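Local coordinates for protein RNA-directed RNA polymerase (Infectious pancreatic necrosis virus, PDB 3ZED) that copies the viral RNA genome as an RNA-dependent RNA polymerase and probably occurs both free and covalently linked to that RNA, at residues 609-621 against 662-675. Residues are numbered along the deposited sequence; the frame is centred on the assembly and turned at random.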
ATOM      1  N   GLN B 609     -14.423 -11.980  20.332  1.00 55.74           N
ATOM      2  CA  GLN B 609     -13.789 -13.121  20.997  1.00 55.39           C
ATOM      3  C   GLN B 609     -13.976 -14.399  20.191  1.00 58.64           C
ATOM      4  O   GLN B 609     -13.013 -15.148  20.004  1.00 59.98           O
ATOM      5  CB  GLN B 609     -14.362 -13.307  22.416  1.00 58.06           C
ATOM      6  CG  GLN B 609     -13.938 -12.215  23.404  1.00 72.36           C
ATOM      7  CD  GLN B 609     -12.448 -12.214  23.693  1.00 80.55           C
ATOM      8  OE1 GLN B 609     -11.846 -13.242  24.048  1.00 67.76           O
ATOM      9  NE2 GLN B 609     -11.827 -11.052  23.544  1.00 76.26           N
ATOM     10  N   ILE B 610     -15.199 -14.632  19.686  1.00 51.97           N
ATOM     11  CA  ILE B 610     -15.511 -15.791  18.842  1.00 48.90           C
ATOM     12  C   ILE B 610     -14.777 -15.638  17.489  1.00 50.51           C
ATOM     13  O   ILE B 610     -14.174 -16.608  17.019  1.00 50.89           O
ATOM     14  CB  ILE B 610     -17.042 -15.951  18.657  1.00 51.19           C
ATOM     15  CG1 ILE B 610     -17.731 -16.252  20.020  1.00 52.66           C
ATOM     16  CG2 ILE B 610     -17.372 -17.011  17.581  1.00 47.94           C
ATOM     17  CD1 ILE B 610     -19.184 -15.882  20.106  1.00 55.78           C
ATOM     18  N   VAL B 611     -14.852 -14.432  16.875  1.00 44.16           N
ATOM     19  CA  VAL B 611     -14.226 -14.106  15.590  1.00 43.38           C
ATOM     20  C   VAL B 611     -12.699 -14.421  15.638  1.00 47.94           C
ATOM     21  O   VAL B 611     -12.194 -15.086  14.744  1.00 47.67           O
ATOM     22  CB  VAL B 611     -14.521 -12.637  15.164  1.00 46.67           C
ATOM     23  CG1 VAL B 611     -13.666 -12.202  13.968  1.00 44.50           C
ATOM     24  CG2 VAL B 611     -16.007 -12.449  14.839  1.00 47.23           C
ATOM     25  N   ARG B 612     -12.001 -13.971  16.683  1.00 46.48           N
ATOM     26  CA  ARG B 612     -10.560 -14.168  16.887  1.00 46.23           C
ATOM     27  C   ARG B 612     -10.157 -15.652  16.763  1.00 44.93           C
ATOM     28  O   ARG B 612      -9.234 -15.961  16.020  1.00 41.67           O
ATOM     29  CB  ARG B 612     -10.151 -13.612  18.262  1.00 50.97           C
ATOM     30  CG  ARG B 612      -8.743 -13.994  18.711  1.00 60.39           C
ATOM     31  CD  ARG B 612      -8.645 -14.006  20.222  1.00 66.00           C
ATOM     32  NE  ARG B 612      -8.552 -12.650  20.754  1.00 65.39           N
ATOM     33  CZ  ARG B 612      -8.345 -12.364  22.029  1.00 74.45           C
ATOM     34  NH1 ARG B 612      -8.213 -13.339  22.922  1.00 58.94           N
ATOM     35  NH2 ARG B 612      -8.251 -11.104  22.421  1.00 66.48           N
ATOM     36  N   TYR B 613     -10.855 -16.554  17.475  1.00 41.89           N
ATOM     37  CA  TYR B 613     -10.568 -17.987  17.449  1.00 41.28           C
ATOM     38  C   TYR B 613     -11.030 -18.655  16.148  1.00 45.19           C
ATOM     39  O   TYR B 613     -10.350 -19.555  15.691  1.00 45.16           O
ATOM     40  CB  TYR B 613     -11.158 -18.681  18.678  1.00 43.80           C
ATOM     41  CG  TYR B 613     -10.473 -18.214  19.942  1.00 47.04           C
ATOM     42  CD1 TYR B 613      -9.107 -18.426  20.137  1.00 48.43           C
ATOM     43  CD2 TYR B 613     -11.161 -17.467  20.895  1.00 48.98           C
ATOM     44  CE1 TYR B 613      -8.450 -17.934  21.262  1.00 49.31           C
ATOM     45  CE2 TYR B 613     -10.510 -16.958  22.021  1.00 50.37           C
ATOM     46  CZ  TYR B 613      -9.154 -17.194  22.198  1.00 56.38           C
ATOM     47  OH  TYR B 613      -8.511 -16.768  23.332  1.00 57.05           O
ATOM     48  N   GLU B 614     -12.116 -18.188  15.512  1.00 40.97           N
ATOM     49  CA  GLU B 614     -12.562 -18.744  14.241  1.00 40.48           C
ATOM     50  C   GLU B 614     -11.632 -18.330  13.094  1.00 42.50           C
ATOM     51  O   GLU B 614     -11.302 -19.171  12.258  1.00 41.78           O
ATOM     52  CB  GLU B 614     -14.015 -18.328  13.920  1.00 43.01           C
ATOM     53  CG  GLU B 614     -15.084 -18.937  14.818  1.00 48.67           C
ATOM     54  CD  GLU B 614     -15.262 -20.440  14.729  1.00 62.30           C
ATOM     55  OE1 GLU B 614     -14.441 -21.182  15.310  1.00 53.42           O
ATOM     56  OE2 GLU B 614     -16.250 -20.881  14.107  1.00 67.68           O
ATOM     57  N   ALA B 615     -11.195 -17.046  13.059  1.00 38.52           N
ATOM     58  CA  ALA B 615     -10.319 -16.520  12.008  1.00 36.27           C
ATOM     59  C   ALA B 615      -8.944 -17.169  12.051  1.00 38.24           C
ATOM     60  O   ALA B 615      -8.448 -17.552  10.995  1.00 37.31           O
ATOM     61  CB  ALA B 615     -10.200 -15.012  12.098  1.00 37.03           C
ATOM     62  N   ILE B 616      -8.360 -17.374  13.250  1.00 35.53           N
ATOM     63  CA  ILE B 616      -7.056 -18.037  13.375  1.00 35.59           C
ATOM     64  C   ILE B 616      -7.156 -19.509  12.820  1.00 38.21           C
ATOM     65  O   ILE B 616      -6.228 -19.984  12.152  1.00 35.10           O
ATOM     66  CB  ILE B 616      -6.422 -17.938  14.795  1.00 39.17           C
ATOM     67  CG1 ILE B 616      -4.898 -18.139  14.743  1.00 40.32           C
ATOM     68  CG2 ILE B 616      -7.054 -18.870  15.825  1.00 40.74           C
ATOM     69  CD1 ILE B 616      -4.067 -16.913  14.241  1.00 45.92           C
ATOM     70  N   ARG B 617      -8.311 -20.165  13.018  1.00 35.90           N
ATOM     71  CA  ARG B 617      -8.558 -21.507  12.486  1.00 36.07           C
ATOM     72  C   ARG B 617      -8.674 -21.457  10.955  1.00 38.28           C
ATOM     73  O   ARG B 617      -7.984 -22.215  10.282  1.00 37.35           O
ATOM     74  CB  ARG B 617      -9.826 -22.112  13.100  1.00 36.93           C
ATOM     75  CG  ARG B 617      -9.721 -22.411  14.590  1.00 39.94           C
ATOM     76  CD  ARG B 617     -11.083 -22.748  15.185  1.00 33.87           C
ATOM     77  NE  ARG B 617     -11.524 -24.070  14.749  1.00 39.23           N
ATOM     78  CZ  ARG B 617     -12.771 -24.522  14.831  1.00 51.59           C
ATOM     79  NH1 ARG B 617     -13.736 -23.749  15.313  1.00 37.92           N
ATOM     80  NH2 ARG B 617     -13.065 -25.743  14.425  1.00 39.52           N
ATOM     81  N   LEU B 618      -9.491 -20.527  10.420  1.00 36.65           N
ATOM     82  CA  LEU B 618      -9.753 -20.340   8.990  1.00 38.04           C
ATOM     83  C   LEU B 618      -8.514 -20.112   8.141  1.00 37.96           C
ATOM     84  O   LEU B 618      -8.407 -20.673   7.046  1.00 36.83           O
ATOM     85  CB  LEU B 618     -10.661 -19.125   8.771  1.00 39.95           C
ATOM     86  CG  LEU B 618     -12.141 -19.284   8.873  1.00 48.48           C
ATOM     87  CD1 LEU B 618     -12.788 -17.927   8.937  1.00 51.38           C
ATOM     88  CD2 LEU B 618     -12.677 -20.006   7.685  1.00 49.02           C
ATOM     89  N   VAL B 619      -7.631 -19.230   8.596  1.00 33.34           N
ATOM     90  CA  VAL B 619      -6.455 -18.844   7.826  1.00 32.51           C
ATOM     91  C   VAL B 619      -5.375 -19.920   7.811  1.00 37.51           C
ATOM     92  O   VAL B 619      -4.468 -19.817   6.994  1.00 40.79           O
ATOM     93  CB  VAL B 619      -5.883 -17.470   8.265  1.00 34.29           C
ATOM     94  CG1 VAL B 619      -6.887 -16.373   7.943  1.00 33.57           C
ATOM     95  CG2 VAL B 619      -5.478 -17.465   9.747  1.00 33.20           C
ATOM     96  N   GLY B 620      -5.480 -20.936   8.655  1.00 33.02           N
ATOM     97  CA  GLY B 620      -4.494 -22.014   8.634  1.00 32.74           C
ATOM     98  C   GLY B 620      -4.300 -22.823   9.892  1.00 36.77           C
ATOM     99  O   GLY B 620      -3.581 -23.827   9.872  1.00 36.63           O
ATOM    100  N   GLY B 621      -4.911 -22.377  10.982  1.00 33.17           N
ATOM    101  CA  GLY B 621      -4.815 -23.059  12.274  1.00 32.53           C
ATOM    102  C   GLY B 621      -5.525 -24.389  12.230  1.00 36.86           C
ATOM    103  O   GLY B 621      -5.133 -25.328  12.940  1.00 36.70           O
ATOM    104  N   PHE B 662      -7.783 -10.606   9.489  1.00 38.48           N
ATOM    105  CA  PHE B 662      -7.879 -11.559   8.383  1.00 37.99           C
ATOM    106  C   PHE B 662      -9.165 -11.370   7.584  1.00 48.26           C
ATOM    107  O   PHE B 662      -9.431 -12.163   6.684  1.00 50.82           O
ATOM    108  CB  PHE B 662      -7.785 -13.006   8.922  1.00 37.71           C
ATOM    109  CG  PHE B 662      -6.521 -13.263   9.713  1.00 37.88           C
ATOM    110  CD1 PHE B 662      -5.259 -13.103   9.123  1.00 38.34           C
ATOM    111  CD2 PHE B 662      -6.582 -13.630  11.053  1.00 37.69           C
ATOM    112  CE1 PHE B 662      -4.093 -13.338   9.860  1.00 38.23           C
ATOM    113  CE2 PHE B 662      -5.414 -13.850  11.791  1.00 39.53           C
ATOM    114  CZ  PHE B 662      -4.181 -13.696  11.191  1.00 37.35           C
ATOM    115  N   GLY B 663      -9.946 -10.342   7.921  1.00 48.96           N
ATOM    116  CA  GLY B 663     -11.227 -10.014   7.293  1.00 51.31           C
ATOM    117  C   GLY B 663     -11.179  -9.696   5.808  1.00 59.19           C
ATOM    118  O   GLY B 663     -12.076 -10.109   5.051  1.00 58.80           O
ATOM    119  N   GLY B 664     -10.110  -9.000   5.402  1.00 57.13           N
ATOM    120  CA  GLY B 664      -9.864  -8.567   4.034  1.00 58.27           C
ATOM    121  C   GLY B 664      -9.711  -9.662   2.996  1.00 66.69           C
ATOM    122  O   GLY B 664      -9.395  -9.360   1.845  1.00 68.48           O
ATOM    123  N   ASP B 665      -9.952 -10.919   3.347  1.00 65.77           N
ATOM    124  CA  ASP B 665      -9.842 -11.999   2.372  1.00 66.90           C
ATOM    125  C   ASP B 665     -11.227 -12.653   2.096  1.00 73.46           C
ATOM    126  O   ASP B 665     -11.753 -12.581   0.972  1.00 73.64           O
ATOM    127  CB  ASP B 665      -8.813 -13.047   2.851  1.00 68.93           C
ATOM    128  CG  ASP B 665      -7.364 -12.557   2.969  1.00 84.28           C
ATOM    129  OD1 ASP B 665      -6.698 -12.376   1.899  1.00 83.52           O
ATOM    130  OD2 ASP B 665      -6.862 -12.432   4.129  1.00 89.03           O
ATOM    131  N   LEU B 666     -11.815 -13.251   3.151  1.00 68.99           N
ATOM    132  CA  LEU B 666     -13.035 -14.059   3.151  1.00 67.96           C
ATOM    133  C   LEU B 666     -14.308 -13.183   3.257  1.00 69.83           C
ATOM    134  O   LEU B 666     -15.138 -13.340   4.162  1.00 67.17           O
ATOM    135  CB  LEU B 666     -12.940 -15.066   4.325  1.00 67.72           C
ATOM    136  CG  LEU B 666     -11.654 -15.923   4.583  1.00 71.57           C
ATOM    137  CD1 LEU B 666     -11.072 -16.532   3.321  1.00 71.27           C
ATOM    138  CD2 LEU B 666     -10.625 -15.199   5.435  1.00 73.57           C
ATOM    139  N   GLU B 667     -14.470 -12.295   2.268  1.00 67.38           N
ATOM    140  CA  GLU B 667     -15.512 -11.259   2.181  1.00 67.56           C
ATOM    141  C   GLU B 667     -16.967 -11.771   2.240  1.00 71.49           C
ATOM    142  O   GLU B 667     -17.817 -11.086   2.807  1.00 72.54           O
ATOM    143  CB  GLU B 667     -15.326 -10.406   0.909  1.00 68.92           C
ATOM    144  CG  GLU B 667     -13.897  -9.938   0.643  1.00 75.14           C
ATOM    145  CD  GLU B 667     -13.320  -8.792   1.460  1.00 98.31           C
ATOM    146  OE1 GLU B 667     -13.849  -8.490   2.555  1.00 95.71           O
ATOM    147  OE2 GLU B 667     -12.310  -8.207   1.005  1.00 91.05           O
ATOM    148  N   GLY B 668     -17.234 -12.937   1.658  1.00 65.87           N
ATOM    149  CA  GLY B 668     -18.567 -13.520   1.591  1.00 65.07           C
ATOM    150  C   GLY B 668     -18.844 -14.710   2.482  1.00 67.06           C
ATOM    151  O   GLY B 668     -19.760 -15.486   2.201  1.00 66.98           O
ATOM    152  N   ILE B 669     -18.081 -14.873   3.575  1.00 61.83           N
ATOM    153  CA  ILE B 669     -18.332 -15.976   4.506  1.00 60.18           C
ATOM    154  C   ILE B 669     -18.865 -15.415   5.831  1.00 60.83           C
ATOM    155  O   ILE B 669     -18.574 -14.271   6.189  1.00 60.38           O
ATOM    156  CB  ILE B 669     -17.120 -16.920   4.717  1.00 62.84           C
ATOM    157  CG1 ILE B 669     -16.009 -16.281   5.536  1.00 62.55           C
ATOM    158  CG2 ILE B 669     -16.588 -17.469   3.399  1.00 63.75           C
ATOM    159  CD1 ILE B 669     -15.642 -17.052   6.661  1.00 69.13           C
ATOM    160  N   THR B 670     -19.666 -16.226   6.537  1.00 55.32           N
ATOM    161  CA  THR B 670     -20.254 -15.858   7.815  1.00 54.99           C
ATOM    162  C   THR B 670     -19.728 -16.790   8.917  1.00 56.30           C
ATOM    163  O   THR B 670     -19.545 -17.986   8.681  1.00 55.64           O
ATOM    164  CB  THR B 670     -21.800 -15.835   7.742  1.00 65.23           C
ATOM    165  OG1 THR B 670     -22.311 -15.635   9.059  1.00 72.52           O
ATOM    166  CG2 THR B 670     -22.399 -17.120   7.173  1.00 63.09           C
ATOM    167  N   LEU B 671     -19.522 -16.237  10.125  1.00 51.09           N
ATOM    168  CA  LEU B 671     -19.036 -16.990  11.277  1.00 50.28           C
ATOM    169  C   LEU B 671     -20.146 -17.217  12.319  1.00 55.84           C
ATOM    170  O   LEU B 671     -19.843 -17.603  13.451  1.00 53.51           O
ATOM    171  CB  LEU B 671     -17.819 -16.282  11.917  1.00 49.83           C
ATOM    172  CG  LEU B 671     -16.580 -16.051  11.035  1.00 52.85           C
ATOM    173  CD1 LEU B 671     -15.406 -15.528  11.866  1.00 52.26           C
ATOM    174  CD2 LEU B 671     -16.170 -17.297  10.307  1.00 53.43           C
ATOM    175  N   SER B 672     -21.439 -17.027  11.924  1.00 56.72           N
ATOM    176  CA  SER B 672     -22.599 -17.221  12.809  1.00 58.58           C
ATOM    177  C   SER B 672     -22.728 -18.690  13.221  1.00 62.88           C
ATOM    178  O   SER B 672     -23.108 -18.981  14.361  1.00 63.13           O
ATOM    179  CB  SER B 672     -23.883 -16.725  12.156  1.00 64.87           C
ATOM    180  OG  SER B 672     -24.149 -17.399  10.940  1.00 78.74           O
ATOM    181  N   GLU B 673     -22.366 -19.615  12.306  1.00 58.50           N
ATOM    182  CA  GLU B 673     -22.338 -21.049  12.612  1.00 57.70           C
ATOM    183  C   GLU B 673     -20.876 -21.481  12.802  1.00 57.34           C
ATOM    184  O   GLU B 673     -19.997 -20.911  12.140  1.00 54.42           O
ATOM    185  CB  GLU B 673     -23.049 -21.883  11.532  1.00 59.74           C
ATOM    186  CG  GLU B 673     -24.569 -21.926  11.705  1.00 73.71           C
ATOM    187  CD  GLU B 673     -25.096 -22.421  13.042  1.00 95.10           C
ATOM    188  OE1 GLU B 673     -24.809 -23.585  13.404  1.00 94.74           O
ATOM    189  OE2 GLU B 673     -25.798 -21.643  13.729  1.00 89.36           O
ATOM    190  N   PRO B 674     -20.571 -22.418  13.732  1.00 52.17           N
ATOM    191  CA  PRO B 674     -19.160 -22.811  13.933  1.00 50.08           C
ATOM    192  C   PRO B 674     -18.518 -23.361  12.667  1.00 51.88           C
ATOM    193  O   PRO B 674     -19.202 -23.929  11.805  1.00 53.22           O
ATOM    194  CB  PRO B 674     -19.233 -23.907  15.008  1.00 52.47           C
ATOM    195  CG  PRO B 674     -20.562 -23.740  15.648  1.00 57.92           C
ATOM    196  CD  PRO B 674     -21.476 -23.183  14.612  1.00 53.79           C
ATOM    197  N   LEU B 675     -17.205 -23.151  12.543  1.00 44.84           N
ATOM    198  CA  LEU B 675     -16.381 -23.622  11.429  1.00 43.10           C
ATOM    199  C   LEU B 675     -16.468 -25.163  11.301  1.00 44.41           C
ATOM    200  O   LEU B 675     -16.353 -25.877  12.306  1.00 44.90           O
ATOM    201  CB  LEU B 675     -14.923 -23.193  11.704  1.00 42.13           C
ATOM    202  CG  LEU B 675     -13.907 -23.298  10.577  1.00 46.46           C
ATOM    203  CD1 LEU B 675     -12.778 -22.336  10.823  1.00 46.20           C
ATOM    204  CD2 LEU B 675     -13.325 -24.708  10.463  1.00 48.19           C
TER
HETATM  205  O   HOH W   1     -15.020 -27.946  12.962  1.00 43.13           O
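Leu675 lies over the rim of the Arg617 guanidinium, its CB 3.7 Å above that plane, and runs past the arginine in the opposite direction. With CG anti to the backbone N (chi1 -167°), Leu675 CD1 is carried to Leu618 CG, 3.7 Å away. The Glu614 chain bends at chi2 (-66°) and brings OE2 to the backbone N-H of Leu675, 2.9 Å from N and 18° out of the carboxylate plane. Glu614 OE1 takes Arg617 NH1 at 2.7 Å through its syn lone pair; Arg639 adds a salt bridge to OE2 and Ser635 a hydrogen bond to OE1, so the buried carboxylate is gripped at both oxygens and probably kept ionised. Here, in the thumb domain, an irregular loop runs alongside helix 604-621 and leads into helix 677-683. Leu618 CD1 continues the apolar seam, meeting Ile669 CD1 tip to tip at 3.8 Å and Leu671 CD2 at 3.7 Å. Phe662, at the other end of 662-675, offers one ring face to both methyls of Val619: CG2 sits over its centre in a CH-pi contact, 4.0 Å from the centroid, while Val619 CG1 presses on Phe662 CG and CB. Ala615 CB meets that ring at its edge.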